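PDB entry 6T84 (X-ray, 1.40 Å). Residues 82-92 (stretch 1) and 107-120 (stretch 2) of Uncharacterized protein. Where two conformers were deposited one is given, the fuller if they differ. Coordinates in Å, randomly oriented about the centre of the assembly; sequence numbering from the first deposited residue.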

ATOM      1  N   THR A  82      14.967  -1.007  -0.469  1.00 26.71           N
ATOM      2  CA  THR A  82      15.454   0.354  -0.646  1.00 26.09           C
ATOM      3  C   THR A  82      15.332   1.121   0.655  1.00 24.90           C
ATOM      4  O   THR A  82      14.444   0.838   1.453  1.00 25.82           O
ATOM      5  N   ASN A  83      16.201   2.115   0.859  1.00 24.56           N
ATOM      6  CA  ASN A  83      16.012   3.018   1.986  1.00 26.82           C
ATOM      7  C   ASN A  83      15.199   4.253   1.628  1.00 25.52           C
ATOM      8  O   ASN A  83      14.928   5.066   2.512  1.00 28.02           O
ATOM      9  N   VAL A  84      14.828   4.436   0.382  1.00 24.19           N
ATOM     10  CA  VAL A  84      13.979   5.583   0.016  1.00 22.81           C
ATOM     11  C   VAL A  84      12.514   5.222   0.254  1.00 21.73           C
ATOM     12  O   VAL A  84      12.096   4.087  -0.018  1.00 21.69           O
ATOM     13  N   VAL A  85      11.724   6.183   0.744  1.00 20.28           N
ATOM     14  CA  VAL A  85      10.265   6.039   0.879  1.00 18.76           C
ATOM     15  C   VAL A  85       9.607   7.000  -0.092  1.00 18.00           C
ATOM     16  O   VAL A  85       9.939   8.182  -0.097  1.00 18.44           O
ATOM     17  N   VAL A  86       8.717   6.485  -0.902  1.00 16.74           N
ATOM     18  CA  VAL A  86       7.797   7.315  -1.704  1.00 16.70           C
ATOM     19  C   VAL A  86       6.392   7.075  -1.180  1.00 16.71           C
ATOM     20  O   VAL A  86       5.999   5.917  -0.950  1.00 17.37           O
ATOM     21  N   ASP A  87       5.618   8.159  -1.025  1.00 15.80           N
ATOM     22  CA  ASP A  87       4.230   8.098  -0.561  1.00 14.45           C
ATOM     23  C   ASP A  87       3.422   8.929  -1.553  1.00 13.36           C
ATOM     24  O   ASP A  87       3.718  10.112  -1.763  1.00 14.56           O
ATOM     25  N   LEU A  88       2.458   8.294  -2.172  1.00 12.23           N
ATOM     26  CA  LEU A  88       1.582   8.903  -3.195  1.00 12.94           C
ATOM     27  C   LEU A  88       0.165   8.838  -2.625  1.00 13.08           C
ATOM     28  O   LEU A  88      -0.382   7.742  -2.462  1.00 13.42           O
ATOM     29  N   ARG A  89      -0.455   9.993  -2.338  1.00 12.90           N
ATOM     30  CA  ARG A  89      -1.743   9.983  -1.649  1.00 14.16           C
ATOM     31  C   ARG A  89      -2.656  11.047  -2.240  1.00 14.11           C
ATOM     32  O   ARG A  89      -2.196  12.021  -2.849  1.00 14.68           O
ATOM     33  N   LEU A  90      -3.956  10.845  -2.071  1.00 14.18           N
ATOM     34  CA  LEU A  90      -4.904  11.830  -2.620  1.00 14.49           C
ATOM     35  C   LEU A  90      -4.615  13.206  -2.021  1.00 15.70           C
ATOM     36  O   LEU A  90      -4.292  13.346  -0.842  1.00 16.62           O
ATOM     37  N   LYS A  91      -4.810  14.246  -2.834  1.00 16.36           N
ATOM     38  CA  LYS A  91      -4.498  15.611  -2.404  1.00 19.96           C
ATOM     39  C   LYS A  91      -5.313  16.070  -1.184  1.00 22.44           C
ATOM     40  O   LYS A  91      -4.841  16.927  -0.413  1.00 23.93           O
ATOM     41  N   GLY A  92      -6.541  15.578  -1.007  1.00 22.28           N
ATOM     42  CA  GLY A  92      -7.257  16.101   0.160  1.00 23.57           C
ATOM     43  C   GLY A  92      -6.870  15.498   1.503  1.00 24.43           C
ATOM     44  O   GLY A  92      -7.412  15.934   2.537  1.00 26.42           O
ATOM     45  N   ILE A 107       0.536  15.459  -8.628  1.00 16.30           N
ATOM     46  CA  ILE A 107       0.234  14.817  -9.911  1.00 16.86           C
ATOM     47  C   ILE A 107      -1.254  14.534  -9.928  1.00 17.23           C
ATOM     48  O   ILE A 107      -1.719  13.579  -9.292  1.00 17.17           O
ATOM     49  N   GLY A 108      -1.998  15.305 -10.687  1.00 18.74           N
ATOM     50  CA  GLY A 108      -3.402  15.005 -10.806  1.00 19.62           C
ATOM     51  C   GLY A 108      -4.119  15.055  -9.479  1.00 19.34           C
ATOM     52  O   GLY A 108      -4.058  16.041  -8.737  1.00 20.34           O
ATOM     53  N   PRO A 109      -4.825  13.969  -9.156  1.00 17.25           N
ATOM     54  CA  PRO A 109      -5.602  13.925  -7.927  1.00 16.82           C
ATOM     55  C   PRO A 109      -4.735  13.662  -6.715  1.00 14.78           C
ATOM     56  O   PRO A 109      -5.281  13.537  -5.605  1.00 15.57           O
ATOM     57  N   ARG A 110      -3.402  13.485  -6.905  1.00 13.85           N
ATOM     58  CA  ARG A 110      -2.502  13.006  -5.841  1.00 13.32           C
ATOM     59  C   ARG A 110      -1.356  13.979  -5.578  1.00 13.21           C
ATOM     60  O   ARG A 110      -1.041  14.885  -6.376  1.00 14.05           O
ATOM     61  N   MET A 111      -0.683  13.739  -4.439  1.00 12.96           N
ATOM     62  CA  MET A 111       0.557  14.390  -4.072  1.00 13.40           C
ATOM     63  C   MET A 111       1.600  13.319  -3.812  1.00 13.22           C
ATOM     64  O   MET A 111       1.270  12.244  -3.306  1.00 13.75           O
ATOM     65  N   VAL A 112       2.841  13.606  -4.190  1.00 13.22           N
ATOM     66  CA  VAL A 112       3.974  12.712  -3.983  0.85 14.03           C
ATOM     67  C   VAL A 112       4.860  13.291  -2.892  1.00 13.67           C
ATOM     68  O   VAL A 112       5.258  14.460  -2.977  1.00 14.09           O
ATOM     69  N   TYR A 113       5.194  12.456  -1.899  1.00 14.08           N
ATOM     70  CA  TYR A 113       6.098  12.817  -0.815  1.00 14.57           C
ATOM     71  C   TYR A 113       7.250  11.812  -0.836  1.00 14.80           C
ATOM     72  O   TYR A 113       7.067  10.630  -1.192  1.00 14.96           O
ATOM     73  N   SER A 114       8.439  12.233  -0.415  1.00 14.54           N
ATOM     74  CA  SER A 114       9.516  11.255  -0.337  1.00 15.79           C
ATOM     75  C   SER A 114      10.561  11.667   0.677  1.00 16.64           C
ATOM     76  O   SER A 114      10.732  12.853   0.995  1.00 17.76           O
ATOM     77  N   THR A 115      11.288  10.658   1.157  1.00 17.79           N
ATOM     78  CA  THR A 115      12.464  10.872   1.995  1.00 19.28           C
ATOM     79  C   THR A 115      13.685  11.271   1.171  1.00 20.46           C
ATOM     80  O   THR A 115      14.692  11.678   1.756  1.00 21.94           O
ATOM     81  N   ASN A 116      13.636  11.176  -0.171  1.00 20.66           N
ATOM     82  CA  ASN A 116      14.806  11.521  -0.998  1.00 21.02           C
ATOM     83  C   ASN A 116      14.219  12.126  -2.269  1.00 20.73           C
ATOM     84  O   ASN A 116      13.785  11.391  -3.151  1.00 20.87           O
ATOM     85  N   LEU A 117      14.165  13.450  -2.324  1.00 19.67           N
ATOM     86  CA  LEU A 117      13.438  14.094  -3.420  1.00 19.67           C
ATOM     87  C   LEU A 117      14.086  13.787  -4.764  1.00 21.21           C
ATOM     88  O   LEU A 117      13.388  13.631  -5.779  1.00 21.98           O
ATOM     89  N   ASP A 118      15.426  13.729  -4.795  1.00 23.60           N
ATOM     90  CA  ASP A 118      16.121  13.431  -6.041  1.00 27.52           C
ATOM     91  C   ASP A 118      15.790  12.038  -6.554  1.00 25.22           C
ATOM     92  O   ASP A 118      15.509  11.853  -7.743  1.00 25.87           O
ATOM     93  N   ALA A 119      15.813  11.041  -5.667  1.00 23.38           N
ATOM     94  CA  ALA A 119      15.466   9.687  -6.090  1.00 23.83           C
ATOM     95  C   ALA A 119      13.997   9.619  -6.533  1.00 23.87           C
ATOM     96  O   ALA A 119      13.671   8.988  -7.555  1.00 25.72           O
ATOM     97  N   ALA A 120      13.099  10.268  -5.782  1.00 20.93           N
ATOM     98  CA  ALA A 120      11.686  10.229  -6.145  1.00 19.72           C
ATOM     99  C   ALA A 120      11.438  10.915  -7.490  1.00 21.95           C
ATOM    100  O   ALA A 120      10.574  10.487  -8.271  1.00 21.92           O
TER

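What are the strongest polar ties involving side chains? The firmest is a salt bridge within the first strand: Asp 87 and Arg 89 project to the same face of the sheet, and Arg 89 NE reaches Asp 87 OD1 at 2.8 Å while Arg 89 NH2 reaches Asp 87 OD2, also at 2.8 Å. The p chi1 of Arg 89 and the t chi1 of Asp 87 bring the two groups together. Across the stretches, the hydroxyls of Ser 114 and Thr 115 both engage Val 85. Ser 114 OG (chi1 t) donates to Val 85 O at 2.8 Å, and Thr 115 OG1 (chi1 p) accepts from Val 85 N at 2.9 Å, with a nearly straight angle of 171°. Thr 115 N also donates to Val 85 O at 3.1 Å, so Val 85 is held through both its amide and its carbonyl just before strand 86-90 begins.

How does the backbone set the side chains in place? The strands run antiparallel, and paired amide-carbonyl bonds link Asp 87 with Tyr 113 and Arg 89 with Met 111; beyond them, Lys 91 N donates to Pro 109 O at 2.9 Å. This register sends Asp 87, Arg 89, Met 111 and Tyr 113 to one face, and Val 86, Leu 88, Val 112 and Ser 114 to the other. Ser 114 OG has a second task, accepting from Asn 116 N at 3.1 Å. Asn 116 in turn caps the following helix, its OD1 accepting from Ala 119 N at 2.9 Å.

Where do waters join the two stretches? One lies 3.0 Å from Asn 83 O and 2.7 Å from Thr 115 OG1, extending the threonine's polar network. Another accepts from Arg 110 NE at 2.8 Å and lies 2.8 Å from Leu 88 O, bridging the two. A third accepts from Tyr 113 OH at 2.8 Å and donates to Leu 90 O at 3.2 Å, tying the end of the tyrosine back to the first stretch.

What fills the face bearing the valines? Val 86, Leu 88 and Val 112 all have t chi1. Val 86 CG1 meets Val 112 CG1 at 4.0 Å, and Leu 88 CD1 packs closer, 3.6 Å from Val 112 CG2. The helix adds two methyl groups: Ala 120 CB lies 4.2 Å from Val 86 CG2, and Ala 119 CB lies 4.0 Å from CG2 of Val 84, another t valine.

What lies on the other face and at the far end? Tyr 113, with chi1 m, presents its ring edge to Arg 89, whose CG is 3.7 Å from Tyr 113 CE1, so the arginine's aliphatic part packs here while its charged end serves Asp 87. Met 111 (chi1 m) extends beside Lys 91, its CE 4.0 Å from Lys 91 CB. Leu 90 points away at CA-to-CB, yet its end returns: CD2 lies over one face of the Arg 110 guanidinium and 4.1 Å from Arg 110 CG.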

ATOM      1  CB  THR A  82      14.650   1.092  -1.736  1.00 26.60           C
ATOM      2  OG1 THR A  82      15.195   2.402  -1.907  1.00 26.67           O
ATOM      3  CG2 THR A  82      13.130   1.302  -1.388  1.00 26.59           C
ATOM      4  CB  ASN A  83      17.340   3.510   2.561  1.00 33.73           C
ATOM      5  CG  ASN A  83      18.029   2.481   3.418  1.00 52.04           C
ATOM      6  OD1 ASN A  83      17.397   1.599   4.010  1.00 42.94           O
ATOM      7  ND2 ASN A  83      19.345   2.610   3.511  1.00 35.80           N
ATOM      8  CB  VAL A  84      14.216   5.955  -1.465  1.00 23.52           C
ATOM      9  CG1 VAL A  84      13.317   7.130  -1.956  1.00 23.72           C
ATOM     10  CG2 VAL A  84      15.688   6.321  -1.695  1.00 24.76           C
ATOM     11  CB  VAL A  85       9.791   6.336   2.314  1.00 19.35           C
ATOM     12  CG1 VAL A  85       8.236   6.391   2.407  1.00 19.35           C
ATOM     13  CG2 VAL A  85      10.325   5.281   3.238  1.00 19.69           C
ATOM     14  CB  VAL A  86       7.909   6.957  -3.198  1.00 16.89           C
ATOM     15  CG1 VAL A  86       6.884   7.795  -4.063  1.00 17.19           C
ATOM     16  CG2 VAL A  86       9.352   7.203  -3.716  1.00 18.05           C
ATOM     17  CB  ASP A  87       4.174   8.701   0.856  1.00 15.18           C
ATOM     18  CG  ASP A  87       2.796   8.684   1.483  1.00 15.73           C
ATOM     19  OD1 ASP A  87       1.884   9.252   0.858  1.00 16.58           O
ATOM     20  OD2 ASP A  87       2.645   8.155   2.620  1.00 18.22           O
ATOM     21  CB  LEU A  88       1.703   8.040  -4.460  1.00 14.19           C
ATOM     22  CG  LEU A  88       0.828   8.374  -5.667  1.00 15.12           C
ATOM     23  CD1 LEU A  88       1.230   9.753  -6.208  1.00 15.93           C
ATOM     24  CD2 LEU A  88       0.940   7.292  -6.775  1.00 16.92           C
ATOM     25  CB  ARG A  89      -1.594  10.167  -0.134  1.00 16.07           C
ATOM     26  CG  ARG A  89      -0.906  11.430   0.250  1.00 17.19           C
ATOM     27  CD  ARG A  89      -0.825  11.620   1.770  1.00 17.56           C
ATOM     28  NE  ARG A  89      -0.060  10.518   2.395  1.00 17.92           N
ATOM     29  CZ  ARG A  89      -0.212  10.132   3.659  1.00 19.31           C
ATOM     30  NH1 ARG A  89      -1.036  10.805   4.459  1.00 21.63           N
ATOM     31  NH2 ARG A  89       0.484   9.091   4.159  1.00 19.56           N
ATOM     32  CB  LEU A  90      -6.335  11.418  -2.240  1.00 15.62           C
ATOM     33  CG  LEU A  90      -6.801  10.107  -2.814  1.00 18.52           C
ATOM     34  CD1 LEU A  90      -8.235   9.785  -2.380  1.00 20.82           C
ATOM     35  CD2 LEU A  90      -6.681  10.106  -4.343  1.00 19.65           C
ATOM     36  CB  LYS A  91      -4.623  16.569  -3.597  1.00 23.74           C
ATOM     37  CG  LYS A  91      -6.010  16.702  -4.078  1.00 28.57           C
ATOM     38  CD  LYS A  91      -6.039  17.656  -5.291  1.00 35.42           C
ATOM     39  CE  LYS A  91      -7.466  17.997  -5.730  1.00 44.93           C
ATOM     40  NZ  LYS A  91      -8.089  16.941  -6.578  1.00 58.50           N
ATOM     41  CB  ILE A 107       1.009  13.518 -10.174  1.00 18.30           C
ATOM     42  CG1 ILE A 107       2.504  13.660  -9.912  1.00 19.38           C
ATOM     43  CG2 ILE A 107       0.729  13.030 -11.625  1.00 18.91           C
ATOM     44  CD1 ILE A 107       3.273  12.294 -10.026  1.00 21.60           C
ATOM     45  CB  PRO A 109      -6.535  12.722  -8.190  1.00 17.44           C
ATOM     46  CG  PRO A 109      -5.698  11.801  -9.019  1.00 17.08           C
ATOM     47  CD  PRO A 109      -4.953  12.726  -9.953  1.00 17.11           C
ATOM     48  CB  ARG A 110      -1.947  11.611  -6.231  1.00 12.86           C
ATOM     49  CG  ARG A 110      -2.998  10.505  -6.100  1.00 12.92           C
ATOM     50  CD  ARG A 110      -2.696   9.263  -6.882  1.00 12.69           C
ATOM     51  NE  ARG A 110      -3.565   8.205  -6.418  1.00 12.92           N
ATOM     52  CZ  ARG A 110      -4.585   7.694  -7.054  1.00 13.27           C
ATOM     53  NH1 ARG A 110      -4.885   8.085  -8.297  1.00 13.43           N
ATOM     54  NH2 ARG A 110      -5.287   6.771  -6.451  1.00 14.25           N
ATOM     55  CB  MET A 111       0.357  15.227  -2.787  1.00 15.54           C
ATOM     56  CG  MET A 111      -0.712  16.300  -2.913  1.00 19.79           C
ATOM     57  SD  MET A 111       0.053  17.691  -3.742  1.00 21.30           S
ATOM     58  CE  MET A 111      -1.364  18.818  -3.927  1.00 22.01           C
ATOM     59  CB  VAL A 112       4.801  12.552  -5.273  0.85 16.11           C
ATOM     60  CG1 VAL A 112       5.908  11.522  -5.046  0.85 16.11           C
ATOM     61  CG2 VAL A 112       3.898  12.174  -6.455  0.85 18.46           C
ATOM     62  CB  TYR A 113       5.381  12.746   0.566  1.00 14.72           C
ATOM     63  CG  TYR A 113       4.169  13.628   0.614  1.00 15.95           C
ATOM     64  CD1 TYR A 113       2.931  13.152   0.164  1.00 16.17           C
ATOM     65  CD2 TYR A 113       4.232  14.905   1.101  1.00 17.53           C
ATOM     66  CE1 TYR A 113       1.780  13.922   0.245  1.00 17.57           C
ATOM     67  CE2 TYR A 113       3.057  15.713   1.125  1.00 18.09           C
ATOM     68  CZ  TYR A 113       1.866  15.200   0.691  1.00 18.55           C
ATOM     69  OH  TYR A 113       0.720  15.969   0.659  1.00 20.43           O
ATOM     70  CB  SER A 114      10.198  11.102  -1.692  1.00 16.67           C
ATOM     71  OG  SER A 114      11.182  10.067  -1.673  1.00 16.54           O
ATOM     72  CB  THR A 115      12.792   9.580   2.778  1.00 21.57           C
ATOM     73  OG1 THR A 115      13.020   8.526   1.836  1.00 22.74           O
ATOM     74  CG2 THR A 115      11.691   9.213   3.719  1.00 21.65           C
ATOM     75  CB  ASN A 116      15.628  10.253  -1.281  1.00 22.97           C
ATOM     76  CG  ASN A 116      16.905  10.500  -2.151  1.00 26.06           C
ATOM     77  OD1 ASN A 116      16.937  11.377  -3.038  1.00 27.22           O
ATOM     78  ND2 ASN A 116      17.955   9.704  -1.904  1.00 28.86           N
ATOM     79  CB  LEU A 117      13.360  15.605  -3.184  1.00 20.02           C
ATOM     80  CG  LEU A 117      12.516  16.013  -1.954  1.00 21.13           C
ATOM     81  CD1 LEU A 117      12.450  17.567  -1.856  1.00 22.43           C
ATOM     82  CD2 LEU A 117      11.129  15.376  -1.962  1.00 20.99           C
ATOM     83  CB  ASP A 118      17.636  13.577  -5.837  1.00 35.94           C
ATOM     84  CG  ASP A 118      18.080  15.031  -5.832  1.00 53.74           C
ATOM     85  OD1 ASP A 118      17.316  15.884  -6.343  1.00 42.00           O
ATOM     86  OD2 ASP A 118      19.180  15.322  -5.316  1.00 75.86           O
ATOM     87  CB  ALA A 119      15.724   8.692  -4.957  1.00 24.61           C
ATOM     88  CB  ALA A 120      10.893  10.875  -5.029  1.00 18.67           C
TER
HETATM   89  O   HOH W   1      15.652   8.003   2.286  1.00 29.49           O
HETATM   90  O   HOH W   2      -2.829   7.469  -3.803  1.00 12.58           O
HETATM   91  O   HOH W   3      -1.861  14.844   0.514  1.00 19.65           O
HETATM   92  O   HOH W   4      -7.970  13.829  -5.207  1.00 24.07           O